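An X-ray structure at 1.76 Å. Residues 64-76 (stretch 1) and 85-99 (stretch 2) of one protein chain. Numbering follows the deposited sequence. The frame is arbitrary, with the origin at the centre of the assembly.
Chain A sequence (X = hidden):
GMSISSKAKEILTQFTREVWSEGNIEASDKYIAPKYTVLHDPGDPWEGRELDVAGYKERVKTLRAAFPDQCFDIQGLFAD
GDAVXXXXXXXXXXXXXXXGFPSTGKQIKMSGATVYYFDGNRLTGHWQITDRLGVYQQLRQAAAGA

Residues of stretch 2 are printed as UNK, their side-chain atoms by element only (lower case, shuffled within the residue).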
# COMPACT_ATOMS: atom_id res chain seq x y z
N ARG A 64 5.99 3.64 17.60
CA ARG A 64 5.69 5.00 18.08
C ARG A 64 6.97 5.69 18.54
O ARG A 64 7.17 6.85 18.22
CB ARG A 64 4.62 5.02 19.18
CG ARG A 64 3.16 4.80 18.66
CD ARG A 64 2.52 6.08 18.12
NE ARG A 64 2.53 7.11 19.17
CZ ARG A 64 2.29 8.41 19.02
NH1 ARG A 64 2.02 8.94 17.84
NH2 ARG A 64 2.33 9.20 20.08
N ALA A 65 7.85 4.97 19.24
CA ALA A 65 9.11 5.53 19.72
C ALA A 65 10.01 6.11 18.63
O ALA A 65 10.73 7.06 18.88
CB ALA A 65 9.88 4.50 20.53
N ALA A 66 9.99 5.52 17.44
CA ALA A 66 10.78 6.00 16.30
C ALA A 66 10.39 7.43 15.88
O ALA A 66 11.25 8.24 15.55
CB ALA A 66 10.63 5.05 15.12
N PHE A 67 9.09 7.70 15.89
CA PHE A 67 8.51 8.99 15.51
C PHE A 67 7.38 9.24 16.49
O PHE A 67 6.21 9.00 16.15
CB PHE A 67 7.99 8.88 14.09
CG PHE A 67 9.06 8.66 13.08
CD1 PHE A 67 9.78 9.73 12.58
CD2 PHE A 67 9.36 7.37 12.63
CE1 PHE A 67 10.79 9.54 11.63
CE2 PHE A 67 10.37 7.16 11.68
CZ PHE A 67 11.07 8.25 11.18
N PRO A 68 7.72 9.71 17.71
CA PRO A 68 6.72 9.86 18.77
C PRO A 68 5.57 10.82 18.54
O PRO A 68 4.52 10.62 19.16
CB PRO A 68 7.55 10.23 20.00
CG PRO A 68 8.81 10.77 19.49
CD PRO A 68 9.06 10.12 18.16
N ASP A 69 5.73 11.80 17.66
CA ASP A 69 4.62 12.72 17.36
C ASP A 69 3.93 12.36 16.05
O ASP A 69 3.18 13.18 15.51
CB ASP A 69 5.12 14.17 17.33
CG ASP A 69 5.94 14.51 16.11
OD1 ASP A 69 6.28 13.63 15.28
OD2 ASP A 69 6.21 15.71 15.96
N GLN A 70 4.15 11.14 15.55
CA GLN A 70 3.56 10.73 14.29
C GLN A 70 2.04 10.82 14.32
O GLN A 70 1.42 10.57 15.34
CB GLN A 70 3.98 9.32 13.89
CG GLN A 70 3.48 8.19 14.76
CD GLN A 70 4.11 6.88 14.40
OE1 GLN A 70 3.57 6.13 13.59
NE2 GLN A 70 5.30 6.62 14.93
N CYS A 71 1.47 11.16 13.17
CA CYS A 71 0.04 11.33 13.06
C CYS A 71 -0.39 10.75 11.74
O CYS A 71 0.20 11.05 10.72
CB CYS A 71 -0.34 12.81 13.12
SG CYS A 71 -2.11 12.98 13.30
N PHE A 72 -1.40 9.89 11.80
CA PHE A 72 -2.00 9.27 10.63
C PHE A 72 -3.20 10.11 10.25
O PHE A 72 -3.96 10.53 11.12
CB PHE A 72 -2.43 7.86 10.92
CG PHE A 72 -1.29 6.93 11.09
CD1 PHE A 72 -0.56 6.92 12.27
CD2 PHE A 72 -0.92 6.07 10.06
CE1 PHE A 72 0.52 6.05 12.43
CE2 PHE A 72 0.14 5.21 10.21
CZ PHE A 72 0.86 5.17 11.40
N ASP A 73 -3.35 10.33 8.95
CA ASP A 73 -4.41 11.14 8.39
C ASP A 73 -5.09 10.23 7.38
O ASP A 73 -4.61 10.07 6.26
CB ASP A 73 -3.77 12.38 7.76
CG ASP A 73 -4.75 13.25 7.00
OD1 ASP A 73 -5.98 13.01 7.04
OD2 ASP A 73 -4.24 14.18 6.35
N ILE A 74 -6.22 9.66 7.79
CA ILE A 74 -6.93 8.69 6.99
C ILE A 74 -7.47 9.42 5.78
O ILE A 74 -8.05 10.50 5.91
CB ILE A 74 -8.07 8.01 7.78
CG1 ILE A 74 -7.52 7.21 8.96
CG2 ILE A 74 -8.88 7.07 6.87
CD1 ILE A 74 -8.59 6.65 9.85
N GLN A 75 -7.21 8.84 4.62
CA GLN A 75 -7.67 9.36 3.36
C GLN A 75 -8.93 8.66 2.92
O GLN A 75 -9.88 9.31 2.52
CB GLN A 75 -6.59 9.22 2.30
CG GLN A 75 -5.33 9.96 2.66
CD GLN A 75 -5.56 11.42 2.89
OE1 GLN A 75 -5.54 11.91 4.02
NE2 GLN A 75 -5.87 12.13 1.82
N GLY A 76 -8.91 7.34 2.91
CA GLY A 76 -10.07 6.58 2.49
C GLY A 76 -10.23 5.35 3.35
O GLY A 76 -9.26 4.84 3.91
N UNK A 85 -10.02 -1.49 4.27
CA UNK A 85 -8.75 -0.95 3.81
C UNK A 85 -8.74 0.53 4.16
O UNK A 85 -9.71 1.23 3.87
c UNK A 85 -7.12 -0.61 1.95
c UNK A 85 -8.71 -2.56 1.85
c UNK A 85 -8.54 -1.11 2.32
N UNK A 86 -7.65 1.00 4.77
CA UNK A 86 -7.48 2.38 5.14
C UNK A 86 -6.29 2.88 4.34
O UNK A 86 -5.23 2.26 4.38
c UNK A 86 -4.55 3.38 8.84
c UNK A 86 -7.15 2.48 6.63
c UNK A 86 -7.04 3.87 7.15
se UNK A 86 -6.40 3.52 8.99
N UNK A 87 -6.49 3.93 3.58
CA UNK A 87 -5.38 4.62 2.94
C UNK A 87 -5.15 5.81 3.83
O UNK A 87 -6.08 6.36 4.42
c UNK A 87 -5.80 3.79 0.63
c UNK A 87 -5.70 5.03 1.51
o UNK A 87 -6.92 5.76 1.48
N UNK A 88 -3.89 6.23 3.91
CA UNK A 88 -3.51 7.28 4.82
C UNK A 88 -2.24 7.99 4.44
O UNK A 88 -1.43 7.46 3.67
n UNK A 88 -2.13 3.26 6.38
c UNK A 88 -2.58 5.43 6.32
c UNK A 88 -1.17 5.28 6.46
c UNK A 88 0.36 3.36 6.65
c UNK A 88 -0.91 3.88 6.49
c UNK A 88 -0.10 6.16 6.54
c UNK A 88 1.19 5.65 6.68
c UNK A 88 1.41 4.25 6.73
c UNK A 88 -3.35 6.72 6.23
c UNK A 88 -3.10 4.21 6.28
N UNK A 89 -2.15 9.21 4.94
CA UNK A 89 -0.97 10.02 4.90
C UNK A 89 -0.50 10.00 6.33
O UNK A 89 -1.25 9.67 7.26
c UNK A 89 -2.27 12.92 2.76
c UNK A 89 -1.15 10.83 1.98
c UNK A 89 -1.96 11.48 3.09
c UNK A 89 -1.31 11.43 4.46
N UNK A 90 0.74 10.39 6.50
CA UNK A 90 1.39 10.31 7.78
C UNK A 90 2.40 11.40 7.84
O UNK A 90 3.03 11.72 6.83
c UNK A 90 4.22 8.80 9.20
c UNK A 90 4.54 8.19 10.43
c UNK A 90 5.82 8.19 10.95
n UNK A 90 3.38 7.66 10.92
c UNK A 90 5.25 9.40 8.46
c UNK A 90 6.53 9.41 8.97
c UNK A 90 6.81 8.82 10.21
c UNK A 90 2.06 8.96 7.81
c UNK A 90 2.37 7.91 10.05
c UNK A 90 2.83 8.60 8.99
N UNK A 91 2.51 12.01 9.01
CA UNK A 91 3.48 13.04 9.23
C UNK A 91 4.08 12.78 10.59
O UNK A 91 3.41 12.27 11.47
c UNK A 91 2.14 14.68 7.86
o UNK A 91 1.84 14.50 10.25
c UNK A 91 2.82 14.43 9.21
N UNK A 92 5.35 13.10 10.71
CA UNK A 92 6.08 12.97 11.97
C UNK A 92 7.29 13.86 11.87
O UNK A 92 7.73 14.18 10.77
c UNK A 92 6.49 11.54 12.18
N UNK A 93 7.77 14.31 13.02
CA UNK A 93 8.95 15.15 13.11
C UNK A 93 10.11 14.19 13.27
O UNK A 93 10.00 13.21 14.02
o UNK A 93 7.68 16.79 14.35
c UNK A 93 10.06 17.00 14.39
c UNK A 93 8.90 16.04 14.37
N UNK A 94 11.21 14.46 12.59
CA UNK A 94 12.42 13.64 12.68
C UNK A 94 13.19 14.17 13.89
O UNK A 94 14.16 14.91 13.73
c UNK A 94 16.56 12.42 10.86
n UNK A 94 15.59 13.30 10.66
c UNK A 94 13.21 13.71 11.37
n UNK A 94 16.12 11.49 11.69
c UNK A 94 14.48 12.91 11.37
c UNK A 94 14.82 11.78 12.04
N UNK A 95 12.74 13.79 15.09
CA UNK A 95 13.33 14.26 16.35
C UNK A 95 13.98 13.20 17.25
O UNK A 95 14.59 13.55 18.28
c UNK A 95 9.04 14.76 19.02
n UNK A 95 8.27 13.88 18.11
c UNK A 95 11.09 14.42 17.61
c UNK A 95 12.33 15.12 17.13
c UNK A 95 10.17 15.44 18.28
N UNK A 96 13.86 11.93 16.88
CA UNK A 96 14.56 10.82 17.54
C UNK A 96 15.66 10.38 16.59
O UNK A 96 15.50 10.44 15.36
c UNK A 96 13.22 9.91 20.36
c UNK A 96 13.61 9.66 17.83
o UNK A 96 14.42 9.58 20.54
c UNK A 96 12.62 9.94 18.96
o UNK A 96 12.47 10.21 21.32
N UNK A 97 16.78 9.94 17.16
CA UNK A 97 17.89 9.40 16.38
C UNK A 97 17.49 8.00 15.90
O UNK A 97 17.04 7.17 16.69
o UNK A 97 19.35 11.73 16.99
c UNK A 97 19.19 9.32 17.20
o UNK A 97 20.62 10.74 18.48
c UNK A 97 19.75 10.70 17.58
N UNK A 98 17.62 7.78 14.59
CA UNK A 98 17.32 6.50 13.94
C UNK A 98 18.62 6.04 13.25
O UNK A 98 19.54 6.86 13.09
c UNK A 98 16.16 7.77 12.02
c UNK A 98 16.08 6.58 12.98
c UNK A 98 14.80 6.69 13.80
c UNK A 98 15.00 7.81 11.04
N UNK A 99 18.74 4.73 12.90
CA UNK A 99 19.98 4.22 12.28
C UNK A 99 20.51 5.05 11.09
O UNK A 99 19.87 5.12 10.04
c UNK A 99 17.75 3.65 13.08
c UNK A 99 19.58 2.80 11.85
c UNK A 99 18.54 2.40 12.83
O HOH W 1 10.77 8.08 21.32
O HOH W 2 12.00 10.64 14.67
O HOH W 3 2.85 14.62 13.23
O HOH W 4 8.32 12.23 15.69
O HOH W 5 -0.71 13.16 9.14

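Position 85 carries three carbons, one bearing the other two, so the branch lies at CB; it reaches nothing on stretch 1 and is V85. Position 86 has an unbranched chain of two carbons, a selenium and a terminal carbon, which defines selenomethionine, M86; its CG lies 3.7 Å from CG2 of I74.

At position 87, CB bears one oxygen and one carbon: T87. Its backbone anchors the end of the ladder, with Q75 N to T87 O at 2.7 Å and T87 N to G76 O at 2.9 Å. G76 N also reaches T87 O, at 3.4 Å, in a weak bond. Two successive amides thus address one carbonyl, as expected at the beta bulge where the register shifts by one.

Position 88 holds one carbon followed by fused five- and six-membered rings with a single nitrogen, an indole: W88. The edge of F72 points at its face, with centroids 4.8 Å apart and planes at 66°; F72 CD2 and W88 CE3 are 3.6 Å apart. Position 89 has four carbons forked at the second, hence L89. It pairs with D73 through D73 N to L89 O (2.8 Å) and L89 N to D73 O (2.9 Å), while its CG lies 3.6 Å from Q75 CD.

Position 90 is a second indole, W90. Its nitrogen identifies the ring's polar edge: NE1 donates to Q70 OE1 at 3.1 Å and 167°, and OE1 lies near the ring plane, as an N-H donor requires. The same indole turns its edge to two phenyl faces, with CH2 3.7 Å from F67 CG and CD1 3.4 Å from F72 CZ.

Position 91 again shows CB with one oxygen and one carbon, T91; C71 N to T91 O is 2.8 Å and T91 N to C71 O is 3.0 Å. Position 92 has a lone carbon, A92, whose CB packs 3.6 Å from F67 CB. At position 93 the one-oxygen, one-carbon fork recurs, giving T93. D69 receives both its donors: T93 N to OD1 at 2.8 Å and 174°, and T93 OG1 to OD2 at a very short 2.4 Å.

Position 94, a five-membered ring with two nitrogens, is H94 and makes no contact here. Position 95, four carbons in a row ending in nitrogen, is K95; NZ forms a salt bridge with D69 OD1 at 3.5 Å. Position 96, three carbons with two terminal oxygens, is E96, its CG 3.4 Å from A65 O. Position 97, two carbons and two oxygens, is D97, without contact. Position 98, forked at CB with one two-carbon arm, is I98, its CD1 4.0 Å from F67 CZ. Position 99 closes three carbons onto its own nitrogen: P99.

The contact therefore has two parts. An antiparallel ladder fixes the register, placing F72, I74, W88 and W90 on one face and C71, D73, L89 and T91 on the other. Beyond it, D69 gathers T93 and K95 beside the turn from F67 to Q70.

Stretch 2 (85-99) VMTWLWTATHKEDIP
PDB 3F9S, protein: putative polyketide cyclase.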